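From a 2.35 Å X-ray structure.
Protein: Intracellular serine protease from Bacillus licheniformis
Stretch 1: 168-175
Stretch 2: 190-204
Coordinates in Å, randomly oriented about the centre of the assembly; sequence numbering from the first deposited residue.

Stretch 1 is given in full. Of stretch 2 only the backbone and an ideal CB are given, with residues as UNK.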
ATOM      1  N   LEU B 168       5.411   5.677   8.499  1.00 34.47           N
ATOM      2  CA  LEU B 168       5.481   5.882   7.055  1.00 34.37           C
ATOM      3  C   LEU B 168       4.319   5.216   6.358  1.00 33.22           C
ATOM      4  O   LEU B 168       3.897   4.121   6.746  1.00 31.26           O
ATOM      5  CB  LEU B 168       6.785   5.326   6.514  1.00 31.74           C
ATOM      6  CG  LEU B 168       7.948   6.158   7.026  1.00 33.33           C
ATOM      7  CD1 LEU B 168       9.221   5.363   6.965  1.00 32.33           C
ATOM      8  CD2 LEU B 168       8.051   7.426   6.199  1.00 30.77           C
ATOM      9  N   VAL B 169       3.763   5.913   5.372  1.00 32.99           N
ATOM     10  CA  VAL B 169       2.671   5.383   4.563  1.00 29.92           C
ATOM     11  C   VAL B 169       3.051   5.447   3.087  1.00 31.04           C
ATOM     12  O   VAL B 169       3.258   6.519   2.533  1.00 28.72           O
ATOM     13  CB  VAL B 169       1.357   6.168   4.800  1.00 30.09           C
ATOM     14  CG1 VAL B 169       0.221   5.587   3.965  1.00 30.20           C
ATOM     15  CG2 VAL B 169       1.005   6.190   6.296  1.00 28.89           C
ATOM     16  N   PHE B 170       3.106   4.289   2.451  1.00 31.02           N
ATOM     17  CA  PHE B 170       3.471   4.194   1.054  1.00 31.44           C
ATOM     18  C   PHE B 170       2.236   3.788   0.278  1.00 33.20           C
ATOM     19  O   PHE B 170       1.471   2.948   0.741  1.00 30.64           O
ATOM     20  CB  PHE B 170       4.598   3.187   0.875  1.00 28.90           C
ATOM     21  CG  PHE B 170       5.859   3.587   1.572  1.00 31.17           C
ATOM     22  CD1 PHE B 170       6.743   4.483   0.990  1.00 31.19           C
ATOM     23  CD2 PHE B 170       6.121   3.125   2.849  1.00 28.49           C
ATOM     24  CE1 PHE B 170       7.882   4.875   1.650  1.00 28.36           C
ATOM     25  CE2 PHE B 170       7.263   3.508   3.516  1.00 27.58           C
ATOM     26  CZ  PHE B 170       8.142   4.389   2.907  1.00 31.90           C
ATOM     27  N   SER B 171       2.037   4.394  -0.893  1.00 31.86           N
ATOM     28  CA  SER B 171       0.847   4.128  -1.686  1.00 31.74           C
ATOM     29  C   SER B 171       1.171   3.985  -3.172  1.00 30.86           C
ATOM     30  O   SER B 171       2.041   4.665  -3.684  1.00 31.52           O
ATOM     31  CB  SER B 171      -0.156   5.271  -1.491  1.00 33.64           C
ATOM     32  OG  SER B 171      -1.448   4.840  -1.825  1.00 39.52           O
ATOM     33  N   SER B 172       0.436   3.137  -3.871  1.00 27.25           N
ATOM     34  CA  SER B 172       0.623   3.002  -5.312  1.00 29.01           C
ATOM     35  C   SER B 172       0.055   4.207  -6.056  1.00 30.22           C
ATOM     36  O   SER B 172      -1.000   4.742  -5.686  1.00 30.95           O
ATOM     37  CB  SER B 172      -0.000   1.706  -5.812  1.00 25.34           C
ATOM     38  OG  SER B 172      -1.335   1.611  -5.378  1.00 29.80           O
ATOM     39  N   ALA B 173       0.785   4.670  -7.067  1.00 27.70           N
ATOM     40  CA  ALA B 173       0.408   5.887  -7.766  1.00 26.93           C
ATOM     41  C   ALA B 173      -0.750   5.655  -8.728  1.00 27.31           C
ATOM     42  O   ALA B 173      -1.419   6.582  -9.131  1.00 27.96           O
ATOM     43  CB  ALA B 173       1.594   6.452  -8.500  1.00 26.41           C
ATOM     44  N   GLY B 174      -0.984   4.413  -9.102  1.00 25.84           N
ATOM     45  CA  GLY B 174      -2.083   4.114  -9.994  1.00 28.39           C
ATOM     46  C   GLY B 174      -1.630   3.766 -11.392  1.00 30.01           C
ATOM     47  O   GLY B 174      -0.554   4.188 -11.833  1.00 28.06           O
ATOM     48  N   ASN B 175      -2.475   3.006 -12.091  1.00 33.46           N
ATOM     49  CA  ASN B 175      -2.112   2.393 -13.365  1.00 30.34           C
ATOM     50  C   ASN B 175      -2.860   2.943 -14.588  1.00 30.65           C
ATOM     51  O   ASN B 175      -3.070   2.209 -15.569  1.00 30.87           O
ATOM     52  CB  ASN B 175      -2.307   0.864 -13.317  1.00 31.44           C
ATOM     53  CG  ASN B 175      -1.424   0.179 -12.278  1.00 34.19           C
ATOM     54  OD1 ASN B 175      -0.672   0.829 -11.551  1.00 33.09           O
ATOM     55  ND2 ASN B 175      -1.425  -1.154 -12.292  1.00 39.62           N
ATOM     56  N   UNK B 190      -8.775  13.343  -8.193  1.00 38.95           N
ATOM     57  CA  UNK B 190      -7.555  13.154  -7.437  1.00 35.35           C
ATOM     58  C   UNK B 190      -7.472  11.658  -7.120  1.00 37.17           C
ATOM     59  O   UNK B 190      -8.503  10.982  -7.024  1.00 38.46           O
ATOM     60  CB  UNK B 190      -7.532  14.013  -6.171  1.00 35.35           C
ATOM     61  N   UNK B 191      -6.265  11.109  -7.069  1.00 33.02           N
ATOM     62  CA  UNK B 191      -6.098   9.690  -6.750  1.00 32.39           C
ATOM     63  C   UNK B 191      -5.764   9.608  -5.263  1.00 31.91           C
ATOM     64  O   UNK B 191      -4.748  10.153  -4.837  1.00 31.50           O
ATOM     65  CB  UNK B 191      -5.012   9.037  -7.607  1.00 32.39           C
ATOM     66  N   UNK B 192      -6.599   8.921  -4.487  1.00 31.25           N
ATOM     67  CA  UNK B 192      -6.469   8.876  -3.022  1.00 29.18           C
ATOM     68  C   UNK B 192      -6.236   7.437  -2.562  1.00 32.72           C
ATOM     69  O   UNK B 192      -6.915   6.522  -3.040  1.00 30.06           O
ATOM     70  CB  UNK B 192      -7.715   9.454  -2.348  1.00 29.18           C
ATOM     71  N   UNK B 193      -5.318   7.222  -1.592  1.00 33.80           N
ATOM     72  CA  UNK B 193      -4.641   8.226  -0.758  1.00 31.91           C
ATOM     73  C   UNK B 193      -3.324   8.767  -1.301  1.00 32.42           C
ATOM     74  O   UNK B 193      -2.676   9.560  -0.617  1.00 32.56           O
ATOM     75  CB  UNK B 193      -4.377   7.625   0.624  1.00 31.91           C
ATOM     76  N   UNK B 194      -2.938   8.361  -2.504  1.00 35.50           N
ATOM     77  CA  UNK B 194      -1.604   8.678  -3.032  1.00 33.80           C
ATOM     78  C   UNK B 194      -1.351  10.181  -3.159  1.00 32.63           C
ATOM     79  O   UNK B 194      -0.206  10.631  -3.068  1.00 32.12           O
ATOM     80  CB  UNK B 194      -1.420   8.017  -4.400  1.00 33.80           C
ATOM     81  N   UNK B 195      -2.408  10.959  -3.383  1.00 32.96           N
ATOM     82  CA  UNK B 195      -2.249  12.402  -3.545  1.00 32.53           C
ATOM     83  C   UNK B 195      -2.062  13.152  -2.222  1.00 33.94           C
ATOM     84  O   UNK B 195      -1.648  14.302  -2.224  1.00 34.91           O
ATOM     85  CB  UNK B 195      -3.467  12.967  -4.279  1.00 32.53           C
ATOM     86  N   UNK B 196      -2.384  12.502  -1.105  1.00 32.55           N
ATOM     87  CA  UNK B 196      -2.386  13.147   0.210  1.00 30.72           C
ATOM     88  C   UNK B 196      -1.017  13.540   0.731  1.00 32.62           C
ATOM     89  O   UNK B 196      -0.032  12.848   0.501  1.00 35.29           O
ATOM     90  CB  UNK B 196      -3.047  12.216   1.229  1.00 30.72           C
ATOM     91  N   UNK B 197      -0.975  14.611   1.501  1.00 29.05           N
ATOM     92  CA  UNK B 197       0.232  14.949   2.214  1.00 32.63           C
ATOM     93  C   UNK B 197       0.533  13.850   3.261  1.00 34.97           C
ATOM     94  O   UNK B 197      -0.395  13.216   3.799  1.00 34.80           O
ATOM     95  CB  UNK B 197       0.094  16.323   2.874  1.00 32.63           C
ATOM     96  N   UNK B 198       1.829  13.590   3.471  1.00 34.51           N
ATOM     97  CA  UNK B 198       2.344  12.536   4.354  1.00 33.41           C
ATOM     98  C   UNK B 198       2.096  11.107   3.797  1.00 33.79           C
ATOM     99  O   UNK B 198       2.370  10.107   4.453  1.00 33.67           O
ATOM    100  CB  UNK B 198       1.695  12.670   5.733  1.00 33.41           C
ATOM    101  N   UNK B 199       1.565  11.006   2.591  1.00 31.68           N
ATOM    102  CA  UNK B 199       1.516   9.725   1.914  1.00 32.34           C
ATOM    103  C   UNK B 199       2.558   9.719   0.768  1.00 36.15           C
ATOM    104  O   UNK B 199       2.619  10.655  -0.034  1.00 34.26           O
ATOM    105  CB  UNK B 199       0.107   9.451   1.384  1.00 32.34           C
ATOM    106  N   UNK B 200       3.407   8.696   0.736  1.00 32.39           N
ATOM    107  CA  UNK B 200       4.457   8.575  -0.275  1.00 30.37           C
ATOM    108  C   UNK B 200       3.927   7.860  -1.525  1.00 32.21           C
ATOM    109  O   UNK B 200       3.712   6.637  -1.516  1.00 31.27           O
ATOM    110  CB  UNK B 200       5.661   7.823   0.296  1.00 30.37           C
ATOM    111  N   UNK B 201       3.739   8.603  -2.610  1.00 29.35           N
ATOM    112  CA  UNK B 201       3.181   8.019  -3.827  1.00 29.01           C
ATOM    113  C   UNK B 201       4.272   7.322  -4.680  1.00 32.91           C
ATOM    114  O   UNK B 201       5.283   7.930  -5.010  1.00 30.70           O
ATOM    115  CB  UNK B 201       2.484   9.106  -4.648  1.00 29.01           C
ATOM    116  N   UNK B 202       4.069   6.045  -5.021  1.00 30.55           N
ATOM    117  CA  UNK B 202       5.096   5.243  -5.690  1.00 26.49           C
ATOM    118  C   UNK B 202       4.648   4.742  -7.083  1.00 27.55           C
ATOM    119  O   UNK B 202       3.615   4.064  -7.211  1.00 28.15           O
ATOM    120  CB  UNK B 202       5.466   4.049  -4.807  1.00 26.49           C
ATOM    121  N   UNK B 203       5.446   5.061  -8.102  1.00 24.80           N
ATOM    122  CA  UNK B 203       5.225   4.608  -9.467  1.00 25.30           C
ATOM    123  C   UNK B 203       6.049   3.380  -9.812  1.00 26.69           C
ATOM    124  O   UNK B 203       6.821   2.880  -8.996  1.00 27.58           O
ATOM    125  CB  UNK B 203       5.546   5.736 -10.450  1.00 25.30           C
ATOM    126  N   UNK B 204       5.905   2.896 -11.033  1.00 25.22           N
ATOM    127  CA  UNK B 204       6.515   1.638 -11.410  1.00 25.71           C
ATOM    128  C   UNK B 204       7.472   1.807 -12.594  1.00 29.06           C
ATOM    129  O   UNK B 204       7.091   2.406 -13.588  1.00 27.71           O
ATOM    130  CB  UNK B 204       5.430   0.613 -11.748  1.00 25.71           C
TER

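Strand 168-172 pairs in parallel with strand 200-204, and the chain before that second strand runs alongside stretch 1, from beside Ala173 back to beside Val169.

Position 190 has nothing of stretch 1 near its CB, so no preference is visible. It is Val190.

Position 191 points its CB toward stretch 1, 4.6 Å from Ala173 O. Two carbonyls, of Ser172 and Ala173, lie ahead. A polar or aromatic side chain of moderate length would suit. The residue is His191. Its ring edge meets Ser172 O, with CE1 3.3 Å from that atom. ND1 donates instead to the OG of 194, at 2.7 Å.

Position 192 points away, unconstrained. It is Leu192.

Position 193 follows a cis peptide bond and opens a type I turn, with phi near -91°. The cis bond strongly suggests proline. It is Pro193, and its CG lies 3.4 Å from Ser171 OG.

Position 194 points toward stretch 1, its CB only 3.5 Å from Ser172 O. Little space remains, so a small residue fits: Ala, Ser or Cys. It is Ser194, with chi1 p, and its OG accepts the bond from His191 ND1.

Positions 195, 196 and 197 are out of reach, so many residues would do: Ala195, Leu196 and Lys197.

Position 198 has phi 70° and psi 5°, in a type II turn. Glycine or asparagine would be common choices. It is His198, whose ring leads away from stretch 1. Its backbone O takes a hydrogen bond from a water (2.9 Å), which in turn accepts one from Val169 N (3.0 Å).

Position 199 looks sideways, with Ser171 CB 5.1 Å from its CB. A medium apolar side chain would fill the gap. Val199 does so: CG1 reaches Ser171 CB at 3.6 Å, and CG2 lies 4.2 Å from Val169 CG1.

Position 200 shares a sheet face with Phe170, whose CD1 is 3.6 Å from the CB. A beta-branched apolar residue suits it. It is Val200. Its N donates to Val169 O (2.8 Å); its O accepts from Ser171 N (2.9 Å).

Position 201 shares the face of Ser171, with Ala173 CB 4.8 Å from its CB. Ser, Ala or Thr could fit. It is Ser201; OG comes 3.5 Å from Ala173 CB and is hydrogen-bonded elsewhere in the structure.

Position 202 returns to the Phe170 face. An apolar residue is expected. Val202 puts CG2 4.5 Å from Phe170 CD1, at the ring edge. Its N donates to Ser171 O (2.8 Å); its O accepts from Ala173 N (2.9 Å).

Position 203 would hold a CB 4.5 Å from Ala173 CB, so a small residue could fit. It is Gly203.

Position 204 points toward stretch 1, but nothing lies within 5.5 Å of its CB, so many side chains would do. It is Ser204, whose OG is hydrogen-bonded elsewhere.

Stretch 2 190-204: VHLPSALKHVVSVGS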
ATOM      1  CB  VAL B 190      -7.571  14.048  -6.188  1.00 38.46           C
ATOM      2  CG1 VAL B 190      -8.539  13.512  -5.132  1.00 37.79           C
ATOM      3  CG2 VAL B 190      -6.201  14.240  -5.647  1.00 42.47           C
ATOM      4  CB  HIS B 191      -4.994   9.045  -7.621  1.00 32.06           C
ATOM      5  CG  HIS B 191      -4.864   7.554  -7.466  1.00 31.96           C
ATOM      6  ND1 HIS B 191      -3.761   6.959  -6.884  1.00 30.20           N
ATOM      7  CD2 HIS B 191      -5.680   6.539  -7.844  1.00 31.50           C
ATOM      8  CE1 HIS B 191      -3.904   5.646  -6.909  1.00 29.62           C
ATOM      9  NE2 HIS B 191      -5.065   5.366  -7.476  1.00 31.71           N
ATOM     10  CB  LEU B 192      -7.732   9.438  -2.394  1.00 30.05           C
ATOM     11  CG  LEU B 192      -8.068  10.890  -2.737  1.00 29.54           C
ATOM     12  CD1 LEU B 192      -9.442  11.197  -2.273  1.00 32.08           C
ATOM     13  CD2 LEU B 192      -7.115  11.787  -2.011  1.00 30.51           C
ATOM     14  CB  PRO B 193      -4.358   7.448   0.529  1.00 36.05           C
ATOM     15  CG  PRO B 193      -4.072   6.021   0.038  1.00 30.76           C
ATOM     16  CD  PRO B 193      -4.990   5.839  -1.172  1.00 33.34           C
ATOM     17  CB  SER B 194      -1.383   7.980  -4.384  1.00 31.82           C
ATOM     18  OG  SER B 194      -2.139   8.590  -5.403  1.00 32.16           O
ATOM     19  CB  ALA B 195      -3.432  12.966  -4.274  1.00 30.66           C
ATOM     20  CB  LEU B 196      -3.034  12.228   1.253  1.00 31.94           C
ATOM     21  CG  LEU B 196      -4.480  11.768   1.092  1.00 33.47           C
ATOM     22  CD1 LEU B 196      -4.765  10.673   2.127  1.00 32.27           C
ATOM     23  CD2 LEU B 196      -5.440  12.943   1.253  1.00 31.70           C
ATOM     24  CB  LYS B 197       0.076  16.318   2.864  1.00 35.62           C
ATOM     25  CG  LYS B 197       1.371  16.960   3.288  1.00 40.11           C
ATOM     26  CD  LYS B 197       1.093  18.288   4.003  1.00 46.90           C
ATOM     27  CE  LYS B 197       2.345  19.137   4.117  1.00 43.07           C
ATOM     28  NZ  LYS B 197       3.297  18.514   5.056  1.00 45.60           N
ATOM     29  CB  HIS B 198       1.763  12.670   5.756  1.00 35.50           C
ATOM     30  CG  HIS B 198       1.925  14.033   6.346  1.00 39.13           C
ATOM     31  ND1 HIS B 198       3.160  14.585   6.621  1.00 43.49           N
ATOM     32  CD2 HIS B 198       1.007  14.950   6.733  1.00 38.34           C
ATOM     33  CE1 HIS B 198       2.995  15.792   7.134  1.00 38.32           C
ATOM     34  NE2 HIS B 198       1.698  16.035   7.218  1.00 37.51           N
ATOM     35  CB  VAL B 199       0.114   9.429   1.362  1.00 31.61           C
ATOM     36  CG1 VAL B 199       0.144   8.189   0.510  1.00 30.40           C
ATOM     37  CG2 VAL B 199      -0.922   9.322   2.508  1.00 32.04           C
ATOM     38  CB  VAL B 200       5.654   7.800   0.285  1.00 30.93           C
ATOM     39  CG1 VAL B 200       6.774   7.694  -0.751  1.00 31.74           C
ATOM     40  CG2 VAL B 200       6.165   8.461   1.583  1.00 31.67           C
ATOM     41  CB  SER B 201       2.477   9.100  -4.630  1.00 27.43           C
ATOM     42  OG  SER B 201       1.859   8.548  -5.759  1.00 33.85           O
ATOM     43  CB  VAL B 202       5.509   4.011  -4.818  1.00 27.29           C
ATOM     44  CG1 VAL B 202       6.591   3.180  -5.485  1.00 24.61           C
ATOM     45  CG2 VAL B 202       5.944   4.439  -3.411  1.00 29.55           C
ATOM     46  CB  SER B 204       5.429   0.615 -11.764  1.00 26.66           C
ATOM     47  OG  SER B 204       6.015  -0.555 -12.343  1.00 28.44           O
TER
HETATM   48  O   HOH W   1       4.821   8.714   5.132  1.00 37.22           O
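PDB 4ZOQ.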